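Local coordinates for ethylbenzene dehydrogenase alpha-subunit (Aromatoleum aromaticum, PDB 2IVF), which is the alpha-subunit of a molybdenum enzyme of the molybdopterin oxidoreductase family and holds a molybdenum atom, two pterin guanine dinucleotides and an iron-sulfur cluster, at residues 230-234 with 804-808; 339-343 with 813-819; 872-878 with 903-909; 890-896 with 970-976. All coordinates share one frame; numbering follows the deposited sequence.

Contact 1. Residues 230-234 with 804-808; sequences HTFGK and VFPTH
Thr-231 meets residues 804-808 through its backbone: its carbonyl O lies 3.4 Å from Thr-807 CG2, a methyl that points into the end of helix 226-232. That methyl also reaches the carbonyl C of Phe-232, at 3.5 Å. Thr-807 OG1 turns elsewhere, to the carbonyl of Arg-811. Phe-232 follows with its ring beside that of Phe-805, the two side chains pointing the same way. Their planes are 29° apart, but with centroids separated by 5.9 Å they barely overlap, and the touch is one of neighbouring ring atoms, Phe-232 CD1 to Phe-805 CE2 at 3.6 Å. The carbonyl O of Phe-232 comes 3.2 Å from Pro-806 CD. At Gly-233 the chain leaves the helix with positive phi, and its CA makes a CA-H...O contact with Pro-806 O at 3.5 Å. The two backbones approach closely at this residue, which has no side chain. Lys-234 then bends at chi2 (-78°) and chi4 (65°), which carries its aliphatic part across Pro-806 and Phe-805; CE lies 4.2 Å from Phe-805 CD2. Its buried ammonium is satisfied beyond the two segments by Glu-527, His-798 and the carbonyl of Ala-781. Pro-806, at the centre of an inverse gamma turn, also packs on helix 526-540. No hydrogen bond joins the segments directly, but Arg-953 NH2 bonds to the carbonyls of both Gly-233 and Pro-806, so the end of helix 226-232 is fixed to the loop between helices 796-800 and 819-824, with helix 526-540 alongside.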
# COMPACT_ATOMS: atom_id res chain seq x y z
N HIS A 230 -1.79 10.03 -28.89
CA HIS A 230 -2.38 10.15 -30.20
C HIS A 230 -3.15 11.45 -30.43
O HIS A 230 -3.24 11.90 -31.55
CB HIS A 230 -3.19 8.92 -30.52
CG HIS A 230 -2.31 7.72 -30.73
ND1 HIS A 230 -2.79 6.43 -30.72
CD2 HIS A 230 -0.95 7.62 -30.90
CE1 HIS A 230 -1.78 5.59 -30.90
NE2 HIS A 230 -0.66 6.28 -31.01
N THR A 231 -3.61 12.06 -29.35
CA THR A 231 -4.37 13.33 -29.40
C THR A 231 -3.43 14.52 -29.42
O THR A 231 -3.54 15.41 -30.29
CB THR A 231 -5.30 13.43 -28.19
OG1 THR A 231 -6.19 12.30 -28.19
CG2 THR A 231 -6.10 14.73 -28.20
N PHE A 232 -2.46 14.52 -28.51
CA PHE A 232 -1.55 15.63 -28.32
C PHE A 232 -0.15 15.41 -28.92
O PHE A 232 0.66 16.36 -29.01
CB PHE A 232 -1.41 15.90 -26.84
CG PHE A 232 -2.72 16.08 -26.11
CD1 PHE A 232 -3.54 17.17 -26.38
CD2 PHE A 232 -3.11 15.18 -25.12
CE1 PHE A 232 -4.71 17.35 -25.68
CE2 PHE A 232 -4.30 15.37 -24.41
CZ PHE A 232 -5.09 16.46 -24.71
N GLY A 233 0.15 14.18 -29.30
CA GLY A 233 1.47 13.86 -29.85
C GLY A 233 2.46 13.67 -28.72
O GLY A 233 3.63 13.51 -28.98
N LYS A 234 2.01 13.68 -27.46
CA LYS A 234 2.92 13.41 -26.34
C LYS A 234 2.16 13.03 -25.10
O LYS A 234 0.96 13.26 -25.00
CB LYS A 234 3.84 14.61 -26.05
CG LYS A 234 3.15 15.80 -25.36
CD LYS A 234 2.35 16.62 -26.32
CE LYS A 234 1.89 17.95 -25.71
NZ LYS A 234 3.03 18.89 -25.37
N VAL A 804 2.00 25.13 -31.09
CA VAL A 804 1.48 23.98 -31.83
C VAL A 804 1.78 22.67 -31.11
O VAL A 804 2.69 22.59 -30.26
CB VAL A 804 2.02 23.94 -33.31
CG1 VAL A 804 1.49 25.16 -34.12
CG2 VAL A 804 3.55 23.88 -33.39
N PHE A 805 1.01 21.64 -31.46
CA PHE A 805 1.19 20.33 -30.91
C PHE A 805 1.96 19.49 -31.90
O PHE A 805 1.84 19.70 -33.11
CB PHE A 805 -0.16 19.65 -30.69
CG PHE A 805 -0.94 20.21 -29.58
CD1 PHE A 805 -1.71 21.36 -29.76
CD2 PHE A 805 -0.91 19.60 -28.35
CE1 PHE A 805 -2.47 21.86 -28.70
CE2 PHE A 805 -1.63 20.10 -27.30
CZ PHE A 805 -2.42 21.22 -27.47
N PRO A 806 2.78 18.54 -31.39
CA PRO A 806 3.53 17.71 -32.32
C PRO A 806 2.68 16.57 -32.93
O PRO A 806 2.94 15.38 -32.69
CB PRO A 806 4.67 17.21 -31.46
CG PRO A 806 4.03 17.02 -30.11
CD PRO A 806 3.12 18.22 -29.98
N THR A 807 1.68 16.96 -33.72
CA THR A 807 0.73 16.03 -34.32
C THR A 807 0.64 16.32 -35.84
O THR A 807 1.06 17.36 -36.30
CB THR A 807 -0.70 16.19 -33.74
OG1 THR A 807 -1.19 17.51 -33.95
CG2 THR A 807 -0.80 15.84 -32.29
N HIS A 808 0.11 15.35 -36.58
CA HIS A 808 -0.27 15.49 -37.99
C HIS A 808 -0.88 16.87 -38.33
O HIS A 808 -0.43 17.55 -39.27
CB HIS A 808 -1.26 14.39 -38.32
CG HIS A 808 -1.51 14.22 -39.79
ND1 HIS A 808 -0.53 13.80 -40.67
CD2 HIS A 808 -2.64 14.37 -40.53
CE1 HIS A 808 -1.04 13.72 -41.89
NE2 HIS A 808 -2.32 14.05 -41.83

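Contact 2. Residues 339-343 with 813-819; sequences TGKFL and QFYLDHD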
# COMPACT_ATOMS: atom_id res chain seq x y z
N THR A 339 -13.04 10.99 -49.40
CA THR A 339 -11.94 10.11 -48.96
C THR A 339 -11.89 9.94 -47.43
O THR A 339 -11.31 8.98 -46.92
CB THR A 339 -10.55 10.62 -49.41
OG1 THR A 339 -10.26 11.87 -48.77
CG2 THR A 339 -10.47 10.77 -50.94
N GLY A 340 -12.51 10.87 -46.70
CA GLY A 340 -12.48 10.85 -45.26
C GLY A 340 -11.20 11.43 -44.68
O GLY A 340 -10.92 11.31 -43.50
N LYS A 341 -10.41 12.06 -45.53
CA LYS A 341 -9.11 12.54 -45.11
C LYS A 341 -9.14 14.06 -45.05
O LYS A 341 -9.90 14.72 -45.77
CB LYS A 341 -8.04 11.99 -46.08
CG LYS A 341 -7.53 10.60 -45.61
CD LYS A 341 -7.07 9.72 -46.72
CE LYS A 341 -6.89 8.26 -46.28
NZ LYS A 341 -6.12 8.08 -45.01
N PHE A 342 -8.33 14.62 -44.15
CA PHE A 342 -8.25 16.07 -44.05
C PHE A 342 -8.02 16.68 -45.44
O PHE A 342 -7.22 16.16 -46.25
CB PHE A 342 -7.12 16.51 -43.11
CG PHE A 342 -7.39 16.24 -41.65
CD1 PHE A 342 -8.27 17.03 -40.92
CD2 PHE A 342 -6.71 15.22 -40.99
CE1 PHE A 342 -8.50 16.79 -39.57
CE2 PHE A 342 -6.92 14.96 -39.67
CZ PHE A 342 -7.83 15.76 -38.93
N LEU A 343 -8.74 17.76 -45.72
CA LEU A 343 -8.51 18.55 -46.92
C LEU A 343 -7.12 19.16 -46.83
O LEU A 343 -6.82 19.85 -45.84
CB LEU A 343 -9.54 19.66 -47.03
CG LEU A 343 -9.42 20.56 -48.25
CD1 LEU A 343 -9.54 19.72 -49.50
CD2 LEU A 343 -10.49 21.66 -48.18
N GLN A 813 -5.70 16.52 -31.54
CA GLN A 813 -6.27 15.93 -32.73
C GLN A 813 -7.16 14.77 -32.38
O GLN A 813 -6.69 13.74 -31.95
CB GLN A 813 -5.16 15.47 -33.64
CG GLN A 813 -5.69 14.98 -34.94
CD GLN A 813 -4.62 14.64 -35.92
OE1 GLN A 813 -3.52 15.18 -35.86
NE2 GLN A 813 -4.94 13.74 -36.86
N PHE A 814 -8.47 14.98 -32.53
CA PHE A 814 -9.46 13.95 -32.29
C PHE A 814 -9.83 13.10 -33.47
O PHE A 814 -10.38 12.02 -33.26
CB PHE A 814 -10.67 14.58 -31.67
CG PHE A 814 -10.33 15.22 -30.38
CD1 PHE A 814 -10.20 14.45 -29.25
CD2 PHE A 814 -9.99 16.54 -30.33
CE1 PHE A 814 -9.80 14.99 -28.07
CE2 PHE A 814 -9.59 17.09 -29.14
CZ PHE A 814 -9.51 16.31 -28.00
N TYR A 815 -9.52 13.56 -34.68
CA TYR A 815 -9.75 12.78 -35.89
C TYR A 815 -8.45 12.18 -36.42
O TYR A 815 -7.56 12.91 -36.87
CB TYR A 815 -10.46 13.66 -36.91
CG TYR A 815 -10.98 12.93 -38.12
CD1 TYR A 815 -11.94 11.94 -38.00
CD2 TYR A 815 -10.53 13.23 -39.38
CE1 TYR A 815 -12.42 11.25 -39.14
CE2 TYR A 815 -10.99 12.56 -40.49
CZ TYR A 815 -11.94 11.58 -40.37
OH TYR A 815 -12.42 10.92 -41.50
N LEU A 816 -8.31 10.85 -36.36
CA LEU A 816 -7.11 10.17 -36.88
C LEU A 816 -7.48 9.55 -38.20
O LEU A 816 -8.16 8.53 -38.25
CB LEU A 816 -6.57 9.13 -35.90
CG LEU A 816 -6.33 9.71 -34.50
CD1 LEU A 816 -6.01 8.60 -33.48
CD2 LEU A 816 -5.20 10.73 -34.50
N ASP A 817 -7.05 10.19 -39.27
CA ASP A 817 -7.52 9.83 -40.63
C ASP A 817 -6.62 8.85 -41.36
O ASP A 817 -6.69 8.72 -42.57
CB ASP A 817 -7.84 11.09 -41.44
CG ASP A 817 -6.61 11.81 -41.96
OD1 ASP A 817 -5.51 11.72 -41.33
OD2 ASP A 817 -6.72 12.46 -43.02
N HIS A 818 -5.81 8.14 -40.59
CA HIS A 818 -4.94 7.06 -41.03
C HIS A 818 -5.85 5.90 -41.43
O HIS A 818 -6.81 5.59 -40.74
CB HIS A 818 -4.04 6.69 -39.83
CG HIS A 818 -3.00 5.66 -40.11
ND1 HIS A 818 -3.29 4.33 -40.30
CD2 HIS A 818 -1.65 5.76 -40.16
CE1 HIS A 818 -2.17 3.66 -40.52
NE2 HIS A 818 -1.15 4.50 -40.44
N ASP A 819 -5.51 5.24 -42.53
CA ASP A 819 -6.31 4.13 -43.10
C ASP A 819 -6.71 3.06 -42.11
O ASP A 819 -7.86 2.62 -42.11
CB ASP A 819 -5.56 3.48 -44.27
CG ASP A 819 -5.46 4.41 -45.47
OD1 ASP A 819 -6.27 5.35 -45.58
OD2 ASP A 819 -4.58 4.16 -46.33
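Lys-341 NZ is gripped by two oxygens of residues 813-819, the backbone Asp-817 O at 2.6 Å and the carboxylate Asp-819 OD1 at 2.8 Å. The first bond runs nearly along the C=O axis (162° at the oxygen). The second is a salt bridge in which the ammonium stands above the carboxylate plane. A bend at chi4 (-48°) ends an otherwise extended lysine chain, whose CG passes 3.3 Å from Asp-817 OD2. That same OD2 accepts the backbone N-H of Phe-342 at 2.9 Å, on its anti side and somewhat out of the carboxylate plane, while OD1 is taken by Tyr-949 OH. With both oxygens bonded, the rotation of this buried carboxylate is fixed, and the lysine nearby would probably help to stabilise its negative charge. Tyr-815 OH donates to the carbonyl O of Gly-340. Further along the tyrosine, the ring edge is directed at a face of Phe-342 in a T-shaped pair: planes 82° apart, Tyr-815 CD2 to Phe-342 CZ 3.7 Å. Gln-813 NE2 lies at the edge of the Phe-342 ring, 3.6 Å from CE2, and its amide is held by a nearly straight bond to Tyr-815 O. Strand 334-336 supplies Val-335 against both aromatic residues. An ST turn, in which Thr-339 OG1 accepts from Lys-341 N, shapes the approach to the contact. The arrangement is loop-to-loop packing: charged and polar groups bind the peptide backbones beside an aromatic pair, just ahead of helix 819-824, where His-818 forms the N-cap by accepting from Trp-820 N.

Contact 3. Residues 872-878 with 903-909; sequences PVVHMNS and IMVRTAP
Two neighbouring parallel strands, 873-877 and 900-908, meet here in the mixed sheet of the molybdopterin dinucleotide binding domain. Their directions differ by 32°, and the register pairs Val-873 with Met-904, Val-874 with Val-905, His-875 with Arg-906 and Met-876 with Thr-907. Backbone bonds zigzag between them: Val-874 N to Met-904 O (2.7 Å), Arg-906 N to Val-874 O, Met-876 N to Arg-906 O and Ala-908 N to Met-876 O. At the start the direct bond from Met-904 N to Pro-872 O is weak, and a water bridges the same two atoms, donating to Pro-872 O at 2.6 Å. On the face with Val-873 and His-875, Arg-906 CD lies over the centre of the imidazole, 3.5 Å from its centroid and 13° off the normal, a CH-pi contact. The arginine runs beside His-875, then bends at chi3 (-78°), leaving its guanidinium plane steep to the ring. Its NE and NH2 bond to Gln-134 OE1 and Trp-130 O of the beta-subunit. Arg-906 CB also meets Val-873 CG1 at 3.4 Å. On the other face the contacts are mostly apolar, with Thr-907 at its end. There Val-874 CG1 presses tightly on Ile-903 CG2 (3.4 Å) and also touches Val-905 CG2, while Met-876 SD rests 3.8 Å from Val-905 CG1. Asn-877 leads into helix 878-883 and caps it, its OD1 accepting from Asp-880 N. Parallel pairing within a mixed, closing six-stranded sheet is consistent with the double-psi beta-barrel of this domain's clan, here bearing the beta-subunit on its Arg-906 side.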
# COMPACT_ATOMS: atom_id res chain seq x y z
N PRO A 872 -3.09 -14.07 -1.63
CA PRO A 872 -3.88 -13.56 -2.72
C PRO A 872 -5.39 -13.66 -2.45
O PRO A 872 -5.86 -14.65 -1.87
CB PRO A 872 -3.47 -14.44 -3.89
CG PRO A 872 -2.02 -14.84 -3.57
CD PRO A 872 -2.21 -15.16 -2.10
N VAL A 873 -6.11 -12.62 -2.87
CA VAL A 873 -7.56 -12.50 -2.66
C VAL A 873 -8.22 -12.02 -3.93
O VAL A 873 -7.70 -11.11 -4.60
CB VAL A 873 -7.86 -11.50 -1.52
CG1 VAL A 873 -9.37 -11.22 -1.36
CG2 VAL A 873 -7.34 -12.07 -0.17
N VAL A 874 -9.36 -12.62 -4.30
CA VAL A 874 -10.18 -12.06 -5.34
C VAL A 874 -11.42 -11.41 -4.71
O VAL A 874 -12.08 -12.01 -3.87
CB VAL A 874 -10.63 -13.07 -6.40
CG1 VAL A 874 -11.44 -14.20 -5.75
CG2 VAL A 874 -11.44 -12.36 -7.46
N HIS A 875 -11.69 -10.14 -5.05
CA HIS A 875 -12.90 -9.48 -4.54
C HIS A 875 -14.04 -9.76 -5.50
O HIS A 875 -13.92 -9.52 -6.71
CB HIS A 875 -12.77 -7.97 -4.43
CG HIS A 875 -11.67 -7.50 -3.52
ND1 HIS A 875 -11.75 -6.31 -2.82
CD2 HIS A 875 -10.45 -8.02 -3.24
CE1 HIS A 875 -10.64 -6.14 -2.12
NE2 HIS A 875 -9.84 -7.16 -2.35
N MET A 876 -15.13 -10.28 -4.96
CA MET A 876 -16.31 -10.57 -5.75
C MET A 876 -17.50 -9.86 -5.17
O MET A 876 -17.60 -9.71 -3.95
CB MET A 876 -16.63 -12.06 -5.71
CG MET A 876 -15.62 -12.97 -6.32
SD MET A 876 -16.21 -14.67 -6.25
CE MET A 876 -17.63 -14.55 -7.38
N ASN A 877 -18.42 -9.45 -6.02
CA ASN A 877 -19.72 -9.00 -5.52
C ASN A 877 -20.40 -10.08 -4.71
O ASN A 877 -20.44 -11.25 -5.09
CB ASN A 877 -20.62 -8.63 -6.70
CG ASN A 877 -21.99 -8.15 -6.25
OD1 ASN A 877 -22.91 -8.97 -6.04
ND2 ASN A 877 -22.09 -6.86 -6.00
N SER A 878 -20.98 -9.68 -3.57
CA SER A 878 -21.55 -10.65 -2.63
C SER A 878 -22.60 -11.55 -3.26
O SER A 878 -22.64 -12.73 -2.99
CB SER A 878 -22.22 -9.91 -1.44
OG SER A 878 -21.33 -9.00 -0.88
N ILE A 903 -7.63 -18.89 -5.71
CA ILE A 903 -7.47 -17.67 -4.94
C ILE A 903 -8.56 -17.62 -3.89
O ILE A 903 -9.64 -18.18 -4.11
CB ILE A 903 -7.56 -16.49 -5.91
CG1 ILE A 903 -7.04 -15.22 -5.26
CG2 ILE A 903 -8.96 -16.40 -6.48
CD1 ILE A 903 -6.71 -14.11 -6.31
N MET A 904 -8.24 -17.03 -2.74
CA MET A 904 -9.21 -16.82 -1.66
C MET A 904 -10.19 -15.73 -2.03
O MET A 904 -9.79 -14.71 -2.60
CB MET A 904 -8.52 -16.48 -0.36
CG MET A 904 -9.50 -16.02 0.77
SD MET A 904 -8.66 -15.74 2.31
CE MET A 904 -8.45 -17.41 2.94
N VAL A 905 -11.45 -15.89 -1.64
CA VAL A 905 -12.49 -14.99 -2.02
C VAL A 905 -12.78 -14.01 -0.88
O VAL A 905 -12.87 -14.38 0.30
CB VAL A 905 -13.79 -15.73 -2.36
CG1 VAL A 905 -14.97 -14.73 -2.62
CG2 VAL A 905 -13.58 -16.62 -3.59
N ARG A 906 -12.84 -12.76 -1.26
CA ARG A 906 -13.44 -11.71 -0.43
C ARG A 906 -14.76 -11.30 -1.08
O ARG A 906 -14.77 -10.94 -2.23
CB ARG A 906 -12.52 -10.52 -0.41
CG ARG A 906 -13.17 -9.20 0.07
CD ARG A 906 -12.10 -8.14 0.32
NE ARG A 906 -11.45 -8.37 1.59
CZ ARG A 906 -10.15 -8.27 1.81
NH1 ARG A 906 -9.30 -7.98 0.85
NH2 ARG A 906 -9.71 -8.52 3.03
N THR A 907 -15.87 -11.33 -0.35
CA THR A 907 -17.14 -10.87 -0.91
C THR A 907 -17.39 -9.46 -0.43
O THR A 907 -17.14 -9.15 0.73
CB THR A 907 -18.31 -11.77 -0.51
OG1 THR A 907 -18.43 -11.82 0.91
CG2 THR A 907 -18.09 -13.18 -1.01
N ALA A 908 -17.85 -8.58 -1.32
CA ALA A 908 -18.14 -7.19 -0.94
C ALA A 908 -19.28 -6.66 -1.81
O ALA A 908 -19.34 -6.98 -2.97
CB ALA A 908 -16.89 -6.34 -1.09
N PRO A 909 -20.18 -5.85 -1.24
CA PRO A 909 -21.19 -5.20 -2.08
C PRO A 909 -20.62 -4.13 -3.02
O PRO A 909 -21.33 -3.66 -3.89
CB PRO A 909 -22.14 -4.56 -1.08
CG PRO A 909 -21.47 -4.57 0.20
CD PRO A 909 -20.34 -5.55 0.18
O HOH W 1 -5.25 -17.20 -1.65

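Contact 4. Residues 890-896 with 970-976; sequences DMAKLFN and RVSIKKA
Antiparallel pairing of strand 891-895 with the C-terminal strand 969-975 brings Leu-894 beside Ile-973 in the six-stranded sheet of the dinucleotide binding domain, whose clan is that of the double-psi beta-barrels. On this buried face the two side chains point the same way, with Leu-894 CD1 3.9 Å from Ile-973 CG1. The other branch of the isoleucine, CG2, packs against the small side chain of Ala-892, 3.9 Å from its CB. Phe-843 and Cys-916, from two further strands of the sheet, pack against Ile-973 as well. The opposite face carries the larger side chains of Phe-895, Lys-893 and Lys-974 around Ser-972. Phe-895 has its CG between the backbone N and the carbonyl carbon (chi1 66°), which folds the ring back across the neighbouring strand. Small Ser-972 packs against it, its CB over one face of the ring and offset toward the rim, 3.4 Å from Phe-895 CZ in a CH-pi contact. The extended Lys-974 chain flanks the ring with CD 4.0 Å from Phe-895 CE1; its ammonium is distant enough that any cation-pi attraction is weak. Lys-893 also crosses it obliquely, CB to Lys-974 CG, and carries its own ammonium to Glu-902. Lys-893 and Lys-974 form a hydrogen-bonded pair through both backbone bonds, as do Phe-895 and Ser-972. Near the chain end Ala-976 N donates to Met-891 O at 2.8 Å, and a water links Met-891 N to Ala-976 O. At the other end the side chain of Asn-896 extends the pairing: its ND2 donates to Arg-970 O at 3.0 Å, that oxygen lying in the amide plane of Asn-896 and ND2 almost in line with the Arg-970 carbonyl.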
# COMPACT_ATOMS: atom_id res chain seq x y z
N ASP A 890 -13.89 -18.49 1.38
CA ASP A 890 -13.75 -19.68 0.54
C ASP A 890 -12.61 -19.49 -0.45
O ASP A 890 -12.24 -18.37 -0.77
CB ASP A 890 -15.02 -19.97 -0.27
CG ASP A 890 -16.10 -20.58 0.54
OD1 ASP A 890 -15.82 -21.15 1.62
OD2 ASP A 890 -17.23 -20.57 0.07
N MET A 891 -12.05 -20.59 -0.91
CA MET A 891 -11.20 -20.57 -2.10
C MET A 891 -12.08 -20.70 -3.35
O MET A 891 -13.15 -21.28 -3.32
CB MET A 891 -10.20 -21.72 -2.11
CG MET A 891 -9.29 -21.75 -0.95
SD MET A 891 -8.24 -20.32 -0.94
CE MET A 891 -8.40 -19.99 0.78
N ALA A 892 -11.58 -20.16 -4.45
CA ALA A 892 -12.26 -20.22 -5.72
C ALA A 892 -11.25 -20.50 -6.81
O ALA A 892 -10.08 -20.16 -6.65
CB ALA A 892 -13.00 -18.89 -5.98
N LYS A 893 -11.69 -21.12 -7.90
CA LYS A 893 -10.92 -21.17 -9.14
C LYS A 893 -11.39 -20.05 -10.02
O LYS A 893 -12.60 -19.84 -10.19
CB LYS A 893 -11.10 -22.49 -9.91
CG LYS A 893 -10.67 -23.72 -9.23
CD LYS A 893 -9.21 -23.72 -8.87
CE LYS A 893 -8.75 -25.19 -8.59
NZ LYS A 893 -7.37 -25.23 -8.15
N LEU A 894 -10.43 -19.29 -10.54
CA LEU A 894 -10.66 -18.40 -11.65
C LEU A 894 -10.11 -19.08 -12.88
O LEU A 894 -9.01 -19.66 -12.84
CB LEU A 894 -9.92 -17.07 -11.50
CG LEU A 894 -10.43 -15.88 -10.69
CD1 LEU A 894 -11.17 -16.32 -9.47
CD2 LEU A 894 -9.26 -14.89 -10.42
N PHE A 895 -10.86 -19.03 -13.96
CA PHE A 895 -10.38 -19.68 -15.16
C PHE A 895 -10.97 -19.10 -16.42
O PHE A 895 -12.04 -18.52 -16.40
CB PHE A 895 -10.63 -21.23 -15.08
CG PHE A 895 -12.10 -21.62 -15.07
CD1 PHE A 895 -12.84 -21.57 -13.89
CD2 PHE A 895 -12.71 -22.06 -16.22
CE1 PHE A 895 -14.16 -21.94 -13.90
CE2 PHE A 895 -14.05 -22.43 -16.24
CZ PHE A 895 -14.77 -22.37 -15.08
N ASN A 896 -10.29 -19.36 -17.53
CA ASN A 896 -10.86 -19.04 -18.81
C ASN A 896 -10.34 -20.03 -19.81
O ASN A 896 -9.88 -21.11 -19.41
CB ASN A 896 -10.61 -17.59 -19.19
CG ASN A 896 -9.12 -17.20 -19.27
OD1 ASN A 896 -8.24 -18.03 -19.40
ND2 ASN A 896 -8.86 -15.91 -19.20
N ARG A 970 -11.84 -11.90 -19.62
CA ARG A 970 -12.92 -12.73 -19.19
C ARG A 970 -12.44 -13.89 -18.35
O ARG A 970 -11.52 -14.61 -18.73
CB ARG A 970 -13.66 -13.30 -20.40
CG ARG A 970 -14.32 -12.25 -21.28
CD ARG A 970 -15.15 -11.24 -20.50
NE ARG A 970 -15.95 -10.33 -21.32
CZ ARG A 970 -17.21 -10.58 -21.75
NH1 ARG A 970 -17.85 -11.70 -21.48
NH2 ARG A 970 -17.86 -9.68 -22.48
N VAL A 971 -13.12 -14.11 -17.23
CA VAL A 971 -12.92 -15.28 -16.41
C VAL A 971 -14.26 -15.84 -15.97
O VAL A 971 -15.23 -15.12 -15.92
CB VAL A 971 -12.07 -14.99 -15.18
CG1 VAL A 971 -10.70 -14.49 -15.63
CG2 VAL A 971 -12.79 -14.01 -14.21
N SER A 972 -14.28 -17.14 -15.72
CA SER A 972 -15.36 -17.81 -14.99
C SER A 972 -14.85 -18.06 -13.56
O SER A 972 -13.66 -18.12 -13.34
CB SER A 972 -15.68 -19.12 -15.68
OG SER A 972 -16.61 -18.94 -16.74
N ILE A 973 -15.75 -18.18 -12.59
CA ILE A 973 -15.36 -18.46 -11.22
C ILE A 973 -16.18 -19.63 -10.70
O ILE A 973 -17.38 -19.72 -10.94
CB ILE A 973 -15.56 -17.21 -10.32
CG1 ILE A 973 -14.79 -16.01 -10.86
CG2 ILE A 973 -15.18 -17.51 -8.89
CD1 ILE A 973 -15.23 -14.60 -10.23
N LYS A 974 -15.54 -20.55 -9.99
CA LYS A 974 -16.27 -21.60 -9.29
C LYS A 974 -15.63 -21.81 -7.91
O LYS A 974 -14.46 -21.45 -7.71
CB LYS A 974 -16.26 -22.88 -10.12
CG LYS A 974 -14.92 -23.51 -10.26
CD LYS A 974 -15.04 -24.69 -11.19
CE LYS A 974 -13.76 -25.50 -11.28
NZ LYS A 974 -14.09 -26.83 -11.99
N LYS A 975 -16.38 -22.40 -6.99
CA LYS A 975 -15.87 -22.66 -5.65
C LYS A 975 -14.77 -23.70 -5.73
O LYS A 975 -14.90 -24.64 -6.48
CB LYS A 975 -16.98 -23.18 -4.74
CG LYS A 975 -16.55 -23.17 -3.25
CD LYS A 975 -17.44 -24.07 -2.41
CE LYS A 975 -16.82 -24.33 -1.05
NZ LYS A 975 -15.75 -25.40 -1.08
N ALA A 976 -13.73 -23.54 -4.91
CA ALA A 976 -12.70 -24.55 -4.71
C ALA A 976 -12.63 -24.82 -3.21
O ALA A 976 -13.58 -24.51 -2.47
CB ALA A 976 -11.37 -24.05 -5.18
OXT ALA A 976 -11.59 -25.29 -2.72
O HOH W 2 -13.19 -23.30 0.03

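In the fold
The four contacts fall into two clusters on different flanks of the chain, contacts 1 and 3 having centres about 42 Å apart. Contacts 1 and 2 share the loop before helix 819-824 and touch where Thr-231 O probably accepts from Gln-813 N. Contact 1 is buried and lacks direct hydrogen bonds, whereas the partly buried contact 2 relies on charge and side-chain bonds to backbone. Contacts 3 and 4 belong to one sheet, adjoining through probable backbone bonds such as Ile-903 O with Ala-892 N. Contact 3 is buried and meets the beta-subunit; contact 4 ends in exposed lysines and the C-terminus.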